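Local structure of spike protein P1 (Pseudoalteromonas phage pm2, 2VVE) at residues 17-22 with 39-44; 44-49 with 68-73; 206-211 with 225-230. The protein serves as the receptor-binding spike at the fivefold vertices of the virion, its C-terminal part carrying the receptor-binding activity. All blocks are in the same frame, centred on the assembly; numbering follows the deposited sequence.

Contact 1 of 3, residues 17-22 with 39-44; sequences IPLRDG and KSPVDI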
loop_
_atom_site.group_PDB
_atom_site.type_symbol
_atom_site.label_atom_id
_atom_site.label_comp_id
_atom_site.label_asym_id
_atom_site.label_seq_id
_atom_site.Cartn_x
_atom_site.Cartn_y
_atom_site.Cartn_z
ATOM N N ILE A 17 24.333 -6.020 -6.133
ATOM C CA ILE A 17 24.893 -5.707 -7.458
ATOM C C ILE A 17 24.764 -4.211 -7.764
ATOM O O ILE A 17 23.666 -3.641 -7.651
ATOM C CB ILE A 17 24.229 -6.522 -8.585
ATOM C CG1 ILE A 17 24.637 -8.000 -8.504
ATOM C CG2 ILE A 17 24.595 -5.945 -9.976
ATOM C CD1 ILE A 17 23.720 -8.934 -9.309
ATOM N N PRO A 18 25.881 -3.573 -8.162
ATOM C CA PRO A 18 25.801 -2.169 -8.545
ATOM C C PRO A 18 25.120 -2.046 -9.898
ATOM O O PRO A 18 25.577 -2.629 -10.884
ATOM C CB PRO A 18 27.267 -1.734 -8.627
ATOM C CG PRO A 18 28.000 -2.992 -8.999
ATOM C CD PRO A 18 27.251 -4.111 -8.312
ATOM N N LEU A 19 24.006 -1.322 -9.932
ATOM C CA LEU A 19 23.275 -1.126 -11.183
ATOM C C LEU A 19 23.821 0.084 -11.948
ATOM O O LEU A 19 23.773 1.207 -11.453
ATOM C CB LEU A 19 21.787 -0.942 -10.900
ATOM C CG LEU A 19 21.047 -2.108 -10.230
ATOM C CD1 LEU A 19 19.673 -1.647 -9.764
ATOM C CD2 LEU A 19 20.919 -3.292 -11.196
ATOM N N ARG A 20 24.350 -0.151 -13.149
ATOM C CA ARG A 20 24.974 0.929 -13.902
ATOM C C ARG A 20 24.202 1.160 -15.208
ATOM O O ARG A 20 23.085 0.676 -15.343
ATOM C CB ARG A 20 26.472 0.654 -14.083
ATOM C CG ARG A 20 27.176 0.448 -12.736
ATOM C CD ARG A 20 28.693 0.514 -12.844
ATOM N NE ARG A 20 29.316 0.378 -11.525
ATOM C CZ ARG A 20 29.466 1.369 -10.642
ATOM N NH1 ARG A 20 29.045 2.602 -10.919
ATOM N NH2 ARG A 20 30.038 1.126 -9.467
ATOM N N ASP A 21 24.773 1.915 -16.140
ATOM C CA ASP A 21 24.025 2.404 -17.295
ATOM C C ASP A 21 24.073 1.501 -18.522
ATOM O O ASP A 21 25.037 0.757 -18.737
ATOM C CB ASP A 21 24.527 3.800 -17.697
ATOM C CG ASP A 21 26.015 3.803 -18.043
ATOM O OD1 ASP A 21 26.830 3.323 -17.220
ATOM O OD2 ASP A 21 26.368 4.267 -19.135
ATOM N N GLY A 22 23.053 1.627 -19.356
ATOM C CA GLY A 22 22.941 0.795 -20.558
ATOM C C GLY A 22 22.560 -0.637 -20.220
ATOM O O GLY A 22 22.335 -0.972 -19.058
ATOM N N LYS A 39 15.652 -7.813 -5.586
ATOM C CA LYS A 39 14.871 -6.599 -5.386
ATOM C C LYS A 39 15.714 -5.411 -5.809
ATOM O O LYS A 39 16.830 -5.233 -5.319
ATOM C CB LYS A 39 14.413 -6.410 -3.935
ATOM C CG LYS A 39 13.469 -5.174 -3.748
ATOM C CD LYS A 39 13.193 -4.833 -2.276
ATOM C CE LYS A 39 12.393 -5.946 -1.593
ATOM N NZ LYS A 39 12.077 -5.637 -0.162
ATOM N N SER A 40 15.160 -4.611 -6.716
ATOM C CA SER A 40 15.835 -3.400 -7.208
ATOM C C SER A 40 15.195 -2.164 -6.584
ATOM O O SER A 40 13.970 -2.096 -6.488
ATOM C CB SER A 40 15.734 -3.317 -8.734
ATOM O OG SER A 40 16.303 -2.114 -9.233
ATOM N N PRO A 41 16.014 -1.173 -6.179
ATOM C CA PRO A 41 15.455 0.030 -5.590
ATOM C C PRO A 41 14.919 1.002 -6.642
ATOM O O PRO A 41 14.335 2.024 -6.287
ATOM C CB PRO A 41 16.658 0.651 -4.863
ATOM C CG PRO A 41 17.827 0.262 -5.705
ATOM C CD PRO A 41 17.495 -1.117 -6.232
ATOM N N VAL A 42 15.133 0.676 -7.915
ATOM C CA VAL A 42 14.609 1.460 -9.037
ATOM C C VAL A 42 13.892 0.534 -10.010
ATOM O O VAL A 42 14.187 -0.675 -10.055
ATOM C CB VAL A 42 15.742 2.266 -9.761
ATOM C CG1 VAL A 42 16.386 3.268 -8.798
ATOM C CG2 VAL A 42 16.817 1.335 -10.341
ATOM N N ASP A 43 12.959 1.089 -10.795
ATOM C CA ASP A 43 12.354 0.305 -11.885
ATOM C C ASP A 43 13.453 -0.315 -12.747
ATOM O O ASP A 43 14.443 0.352 -13.108
ATOM C CB ASP A 43 11.465 1.168 -12.776
ATOM C CG ASP A 43 10.213 1.677 -12.073
ATOM O OD1 ASP A 43 9.871 1.228 -10.959
ATOM O OD2 ASP A 43 9.550 2.540 -12.674
ATOM N N ILE A 44 13.284 -1.587 -13.079
ATOM C CA ILE A 44 14.341 -2.332 -13.747
ATOM C C ILE A 44 13.737 -3.192 -14.863
ATOM O O ILE A 44 12.720 -3.858 -14.671
ATOM C CB ILE A 44 15.159 -3.209 -12.740
ATOM C CG1 ILE A 44 16.408 -3.803 -13.417
ATOM C CG2 ILE A 44 14.277 -4.311 -12.069
ATOM C CD1 ILE A 44 17.389 -4.472 -12.459
#

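Contact 2 of 3, residues 44-49 with 68-73; sequences IWIGGE and QEFQIN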
loop_
_atom_site.group_PDB
_atom_site.type_symbol
_atom_site.label_atom_id
_atom_site.label_comp_id
_atom_site.label_asym_id
_atom_site.label_seq_id
_atom_site.Cartn_x
_atom_site.Cartn_y
_atom_site.Cartn_z
ATOM N N ILE A 44 13.284 -1.587 -13.079
ATOM C CA ILE A 44 14.341 -2.332 -13.747
ATOM C C ILE A 44 13.737 -3.192 -14.863
ATOM O O ILE A 44 12.720 -3.858 -14.671
ATOM C CB ILE A 44 15.159 -3.209 -12.740
ATOM C CG1 ILE A 44 16.408 -3.803 -13.417
ATOM C CG2 ILE A 44 14.277 -4.311 -12.069
ATOM C CD1 ILE A 44 17.389 -4.472 -12.459
ATOM N N TRP A 45 14.384 -3.168 -16.019
ATOM C CA TRP A 45 13.928 -3.932 -17.160
ATOM C C TRP A 45 14.819 -5.165 -17.256
ATOM O O TRP A 45 16.043 -5.044 -17.156
ATOM C CB TRP A 45 13.961 -3.053 -18.412
ATOM C CG TRP A 45 12.766 -2.121 -18.495
ATOM C CD1 TRP A 45 11.643 -2.287 -19.275
ATOM C CD2 TRP A 45 12.568 -0.899 -17.770
ATOM N NE1 TRP A 45 10.770 -1.240 -19.083
ATOM C CE2 TRP A 45 11.307 -0.378 -18.161
ATOM C CE3 TRP A 45 13.327 -0.196 -16.823
ATOM C CZ2 TRP A 45 10.795 0.819 -17.644
ATOM C CZ3 TRP A 45 12.811 0.995 -16.303
ATOM C CH2 TRP A 45 11.553 1.488 -16.720
ATOM N N ILE A 46 14.200 -6.337 -17.382
ATOM C CA ILE A 46 14.901 -7.627 -17.313
ATOM C C ILE A 46 14.617 -8.422 -18.587
ATOM O O ILE A 46 13.474 -8.490 -19.049
ATOM C CB ILE A 46 14.471 -8.455 -16.069
ATOM C CG1 ILE A 46 14.803 -7.704 -14.763
ATOM C CG2 ILE A 46 15.131 -9.835 -16.067
ATOM C CD1 ILE A 46 16.314 -7.608 -14.443
ATOM N N GLY A 47 15.661 -9.019 -19.139
ATOM C CA GLY A 47 15.537 -9.789 -20.376
ATOM C C GLY A 47 16.705 -10.711 -20.655
ATOM O O GLY A 47 17.691 -10.753 -19.900
ATOM N N GLY A 48 16.596 -11.420 -21.777
ATOM C CA GLY A 48 17.615 -12.358 -22.231
ATOM C C GLY A 48 18.625 -11.690 -23.134
ATOM O O GLY A 48 18.757 -10.473 -23.140
ATOM N N GLU A 49 19.332 -12.496 -23.916
ATOM C CA GLU A 49 20.434 -11.997 -24.750
ATOM C C GLU A 49 19.971 -11.048 -25.856
ATOM O O GLU A 49 20.769 -10.266 -26.389
ATOM C CB GLU A 49 21.241 -13.168 -25.319
ATOM C CG GLU A 49 21.958 -13.979 -24.234
ATOM C CD GLU A 49 22.677 -15.209 -24.772
ATOM O OE1 GLU A 49 21.997 -16.182 -25.170
ATOM O OE2 GLU A 49 23.927 -15.207 -24.775
ATOM N N GLN A 68 10.043 -4.146 -5.844
ATOM C CA GLN A 68 9.318 -5.387 -6.101
ATOM C C GLN A 68 10.298 -6.540 -6.018
ATOM O O GLN A 68 11.321 -6.553 -6.707
ATOM C CB GLN A 68 8.692 -5.387 -7.494
ATOM C CG GLN A 68 8.044 -6.751 -7.840
ATOM C CD GLN A 68 7.446 -6.793 -9.220
ATOM O OE1 GLN A 68 7.430 -5.793 -9.944
ATOM N NE2 GLN A 68 6.948 -7.968 -9.604
ATOM N N GLU A 69 9.986 -7.511 -5.169
ATOM C CA GLU A 69 10.785 -8.722 -5.111
ATOM C C GLU A 69 10.332 -9.647 -6.232
ATOM O O GLU A 69 9.137 -9.906 -6.393
ATOM C CB GLU A 69 10.626 -9.419 -3.754
ATOM C CG GLU A 69 11.585 -10.607 -3.560
ATOM C CD GLU A 69 12.929 -10.191 -2.997
ATOM O OE1 GLU A 69 12.972 -9.188 -2.255
ATOM O OE2 GLU A 69 13.942 -10.898 -3.261
ATOM N N PHE A 70 11.289 -10.139 -7.017
ATOM C CA PHE A 70 10.969 -11.094 -8.063
ATOM C C PHE A 70 12.030 -12.194 -8.130
ATOM O O PHE A 70 13.081 -12.086 -7.496
ATOM C CB PHE A 70 10.795 -10.364 -9.414
ATOM C CG PHE A 70 12.052 -9.677 -9.934
ATOM C CD1 PHE A 70 12.841 -10.298 -10.902
ATOM C CD2 PHE A 70 12.419 -8.403 -9.494
ATOM C CE1 PHE A 70 14.010 -9.677 -11.392
ATOM C CE2 PHE A 70 13.577 -7.766 -10.001
ATOM C CZ PHE A 70 14.365 -8.405 -10.948
ATOM N N GLN A 71 11.749 -13.257 -8.866
ATOM C CA GLN A 71 12.708 -14.355 -8.936
ATOM C C GLN A 71 13.063 -14.698 -10.373
ATOM O O GLN A 71 12.245 -14.529 -11.287
ATOM C CB GLN A 71 12.181 -15.598 -8.206
ATOM C CG GLN A 71 12.050 -15.460 -6.693
ATOM C CD GLN A 71 10.793 -14.713 -6.282
ATOM O OE1 GLN A 71 9.691 -14.988 -6.789
ATOM N NE2 GLN A 71 10.947 -13.751 -5.387
ATOM N N ILE A 72 14.293 -15.168 -10.546
ATOM C CA ILE A 72 14.764 -15.748 -11.801
ATOM C C ILE A 72 15.267 -17.157 -11.465
ATOM O O ILE A 72 16.102 -17.310 -10.557
ATOM C CB ILE A 72 15.937 -14.931 -12.390
ATOM C CG1 ILE A 72 15.565 -13.447 -12.580
ATOM C CG2 ILE A 72 16.474 -15.584 -13.681
ATOM C CD1 ILE A 72 14.414 -13.171 -13.528
ATOM N N ASN A 73 14.772 -18.179 -12.181
ATOM C CA ASN A 73 15.132 -19.568 -11.867
ATOM C C ASN A 73 15.966 -20.255 -12.951
ATOM O O ASN A 73 16.042 -21.479 -13.002
ATOM C CB ASN A 73 13.886 -20.415 -11.595
ATOM C CG ASN A 73 13.166 -20.041 -10.301
ATOM O OD1 ASN A 73 13.558 -19.129 -9.584
ATOM N ND2 ASN A 73 12.086 -20.748 -10.019
#

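Contact 3 of 3, residues 206-211 with 225-230; sequences PVETEL and DESFTT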
loop_
_atom_site.group_PDB
_atom_site.type_symbol
_atom_site.label_atom_id
_atom_site.label_comp_id
_atom_site.label_asym_id
_atom_site.label_seq_id
_atom_site.Cartn_x
_atom_site.Cartn_y
_atom_site.Cartn_z
ATOM N N PRO A 206 23.553 24.615 -2.883
ATOM C CA PRO A 206 24.674 25.275 -3.558
ATOM C C PRO A 206 24.579 26.795 -3.385
ATOM O O PRO A 206 23.581 27.413 -3.784
ATOM C CB PRO A 206 24.500 24.857 -5.033
ATOM C CG PRO A 206 23.510 23.717 -5.018
ATOM C CD PRO A 206 22.605 24.033 -3.853
ATOM N N VAL A 207 25.609 27.385 -2.780
ATOM C CA VAL A 207 25.582 28.809 -2.429
ATOM C C VAL A 207 26.877 29.544 -2.720
ATOM O O VAL A 207 27.945 28.920 -2.871
ATOM C CB VAL A 207 25.267 29.019 -0.911
ATOM C CG1 VAL A 207 23.954 28.353 -0.527
ATOM C CG2 VAL A 207 26.417 28.515 -0.034
ATOM N N GLU A 208 26.783 30.879 -2.780
ATOM C CA GLU A 208 27.966 31.742 -2.726
ATOM C C GLU A 208 28.163 32.206 -1.266
ATOM O O GLU A 208 27.242 32.775 -0.676
ATOM C CB GLU A 208 27.786 32.944 -3.663
ATOM C CG GLU A 208 28.955 33.950 -3.612
ATOM C CD GLU A 208 30.321 33.288 -3.827
ATOM O OE1 GLU A 208 30.575 32.750 -4.940
ATOM O OE2 GLU A 208 31.142 33.310 -2.881
ATOM N N THR A 209 29.348 31.973 -0.693
ATOM C CA THR A 209 29.587 32.271 0.735
ATOM C C THR A 209 30.215 33.642 0.976
ATOM O O THR A 209 30.278 34.116 2.117
ATOM C CB THR A 209 30.480 31.208 1.441
ATOM O OG1 THR A 209 31.791 31.207 0.861
ATOM C CG2 THR A 209 29.867 29.819 1.361
ATOM N N GLU A 210 30.717 34.255 -0.091
ATOM C CA GLU A 210 31.484 35.486 0.031
ATOM C C GLU A 210 30.646 36.633 -0.506
ATOM O O GLU A 210 30.256 36.631 -1.675
ATOM C CB GLU A 210 32.817 35.364 -0.727
ATOM C CG GLU A 210 33.730 36.583 -0.645
ATOM C CD GLU A 210 34.376 36.761 0.713
ATOM O OE1 GLU A 210 34.769 35.748 1.335
ATOM O OE2 GLU A 210 34.501 37.923 1.153
ATOM N N LEU A 211 30.343 37.592 0.370
ATOM C CA LEU A 211 29.654 38.808 -0.026
ATOM C C LEU A 211 30.710 39.919 -0.082
ATOM O O LEU A 211 31.138 40.436 0.953
ATOM C CB LEU A 211 28.513 39.133 0.955
ATOM C CG LEU A 211 27.687 40.417 0.752
ATOM C CD1 LEU A 211 27.027 40.459 -0.622
ATOM C CD2 LEU A 211 26.643 40.554 1.843
ATOM N N ASP A 225 20.476 37.687 -1.793
ATOM C CA ASP A 225 20.390 38.254 -3.149
ATOM C C ASP A 225 21.126 37.341 -4.114
ATOM O O ASP A 225 21.941 36.518 -3.689
ATOM C CB ASP A 225 21.059 39.634 -3.225
ATOM C CG ASP A 225 20.197 40.764 -2.645
ATOM O OD1 ASP A 225 19.005 40.555 -2.339
ATOM O OD2 ASP A 225 20.738 41.870 -2.484
ATOM N N GLU A 226 20.866 37.501 -5.410
ATOM C CA GLU A 226 21.606 36.755 -6.429
ATOM C C GLU A 226 23.048 37.263 -6.540
ATOM O O GLU A 226 23.291 38.468 -6.627
ATOM C CB GLU A 226 20.869 36.771 -7.772
ATOM C CG GLU A 226 19.586 35.929 -7.737
ATOM C CD GLU A 226 19.050 35.533 -9.112
ATOM O OE1 GLU A 226 19.179 36.320 -10.074
ATOM O OE2 GLU A 226 18.482 34.421 -9.218
ATOM N N SER A 227 23.988 36.324 -6.480
ATOM C CA SER A 227 25.421 36.619 -6.496
ATOM C C SER A 227 25.928 36.717 -7.928
ATOM O O SER A 227 25.135 36.824 -8.861
ATOM C CB SER A 227 26.201 35.561 -5.703
ATOM O OG SER A 227 26.213 34.313 -6.373
ATOM N N PHE A 228 27.252 36.706 -8.090
ATOM C CA PHE A 228 27.866 36.604 -9.406
ATOM C C PHE A 228 28.255 35.158 -9.735
ATOM O O PHE A 228 29.016 34.912 -10.665
ATOM C CB PHE A 228 29.103 37.501 -9.471
ATOM C CG PHE A 228 28.821 38.929 -9.133
ATOM C CD1 PHE A 228 28.150 39.753 -10.036
ATOM C CD2 PHE A 228 29.237 39.458 -7.918
ATOM C CE1 PHE A 228 27.892 41.094 -9.718
ATOM C CE2 PHE A 228 28.975 40.785 -7.586
ATOM C CZ PHE A 228 28.300 41.606 -8.497
ATOM N N THR A 229 27.704 34.205 -8.986
ATOM C CA THR A 229 28.091 32.799 -9.095
ATOM C C THR A 229 26.912 31.960 -9.542
ATOM O O THR A 229 25.825 32.105 -8.996
ATOM C CB THR A 229 28.617 32.296 -7.722
ATOM O OG1 THR A 229 29.814 33.020 -7.392
ATOM C CG2 THR A 229 28.922 30.789 -7.741
ATOM N N THR A 230 27.138 31.100 -10.539
ATOM C CA THR A 230 26.114 30.173 -11.027
ATOM C C THR A 230 26.619 28.728 -11.024
ATOM O O THR A 230 27.704 28.429 -11.553
ATOM C CB THR A 230 25.639 30.550 -12.462
ATOM O OG1 THR A 230 25.165 31.902 -12.482
ATOM C CG2 THR A 230 24.518 29.601 -12.949
#

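Contact 1 of 3, residues 17-22 with 39-44
In the second jelly-roll domain of the spike, Leu19, near the end of strand 11-19, packs against Ser40, Pro41, Val42 and Ile44 of the connection that carries the chain from strand 33-39 in one sheet to strand 44-47 in the other. The isobutyl group divides its two methyls between different parts of this crossing. Leu19 CD1 enters the bend, 3.4 Å from Ser40 OG. Leu19 CD1 also lies 4.2 Å from both Pro41 CD and Val42 CG2, with the leucine and valine side chains meeting tip to tip. CD2 goes instead to the strand that follows, where Leu19 CD2 is 3.9 Å from Ile44 CD1 and the two side chains cross at about a right angle. Ile44 can reach this far because its CG1 is anti to the backbone N (chi1 -171°), which extends the longer branch toward the leucine. The hydroxyl beside CD1 is occupied within its own segment. Ser40 OG donates to Val42 O at 2.7 Å, meeting a lone pair in the carbonyl plane with a C=O...donor angle of 134°, and so ties the two limbs of the bend together across Pro41. Tyr80 of strand 78-81 packs on both Leu19 and Ile44, and Ala247 of strand 245-253 also touches Leu19, so both sheets contribute to the surroundings of the leucine. No hydrogen bond joins the two segments. Their association rests on dispersion and on removing methyl groups from water, while the polar serine at the interface spends its proton on a neighbouring carbonyl, so an oxygen can sit against a leucine methyl in a buried place without being left lacking an acceptor.

Contact 2 of 3, residues 44-49 with 68-73
Phe70 sends the far end of its ring from strand 69-72 across the sandwich interior to overlap Ile46 of strand 44-47, the two side chains coming from opposite directions. Phe70 CZ lies 3.9 Å from Ile46 CG1 and 4.1 Å from Ile46 CD1, so the ethyl branch of the isoleucine meets the far end of the ring obliquely. Two residues earlier, on the same side of the strand, Ile44 brings its CG2 methyl to 4.1 Å from Phe70 CE2, crossing the phenylalanine at about a right angle. The other branch of Ile46 serves a different neighbour: a chi1 of -61° sets Ile46 CG1 beside the backbone N and leaves CG2 anti to it, and Ile46 CG2 meets Ile72 CD1 at 4.3 Å. The axes of segments 44-47 and 69-72 come within 10.7 Å, their directions 15° apart, the spacing of facing sheets bridged by side chains. Phe64 of strand 62-64 stacks with Phe70, and Val78 touches both Ile46 and Ile72. Leu250 of a neighbouring subunit also packs on both of these isoleucines, which brings the hydrophobic layer up to the subunit interface. All the contacts between the segments are made by hydrocarbon, and no hydrogen bond spans them; the two sheets of the jelly roll are therefore held here by hydrophobic burial, whereas backbone hydrogen bonds run within each sheet.

Contact 3 of 3, residues 206-211 with 225-230
Glu208, at the end of strand 200-208, folds its side chain over Ser227 and sets its carboxylate on Thr229, the first of these two lying in the approach to strand 229-236 and the second in the strand itself. The backbone places Glu208 CB 3.4 Å from Ser227 OG. Two torsions set the course from there: CG is anti to the backbone N (chi1 177°), which lays Glu208 CG 3.8 Å from Ser227 CB, and the chain then bends at chi2 (53°). The Glu208 and Thr229 side chains cross at about a right angle, and the chi2 bend carries the carboxylate to the threonine hydroxyl. Thr229 OG1 donates to Glu208 OE1 at 2.6 Å, a short bond that arrives on the anti side of the oxygen, 18° out of the carboxylate plane. Thr229 OG1 also bonds to His137 ND1. The other oxygen, Glu208 OE2, receives the backbone N of Glu210 at 3.0 Å on its anti lone pair. Lys154 N also bonds to Glu208 OE2. Ser227 keeps its hydroxyl between backbone N and carbonyl carbon; from there Ser227 OG accepts from Thr229 N at 3.0 Å, closing an ST turn, and also bonds to Ala97 O. The turn shapes the backbone just ahead of Thr229, so the serine probably helps to place the threonine that grips the glutamate. A buried carboxylate is thus held by a hydroxyl on one oxygen and two backbone amides on the other, a set of donors that would probably stabilise an ionised Glu208, and the several bonds on its two oxygens should restrict rotation of the group.

Along the chain the contacts follow in series, 1, 2, then 3. Contacts 1 and 2, centres 11 Å apart, share Ile44, touch through Lys39 and Glu69, and bridge the same two antiparallel sheets (11-19/245-253/33-39/69-72 and 24-27/78-81/44-47/62-64). Contact 3 lies in the other part of the chain, between strands 200-208 and 229-236, its centre 36 Å from contact 1's and 47 Å from contact 2's; strand 245-253 then returns to the first sheet. The calcium ion of Ser150, Asp212 and Asp214 is about 11 Å from the Glu208 side chain. Contacts 1 and 2 thus probably consolidate a sandwich that meets neighbouring subunits, whereas contact 3 ties strand ends in the calcium-bearing part, its segments touched by no other chain.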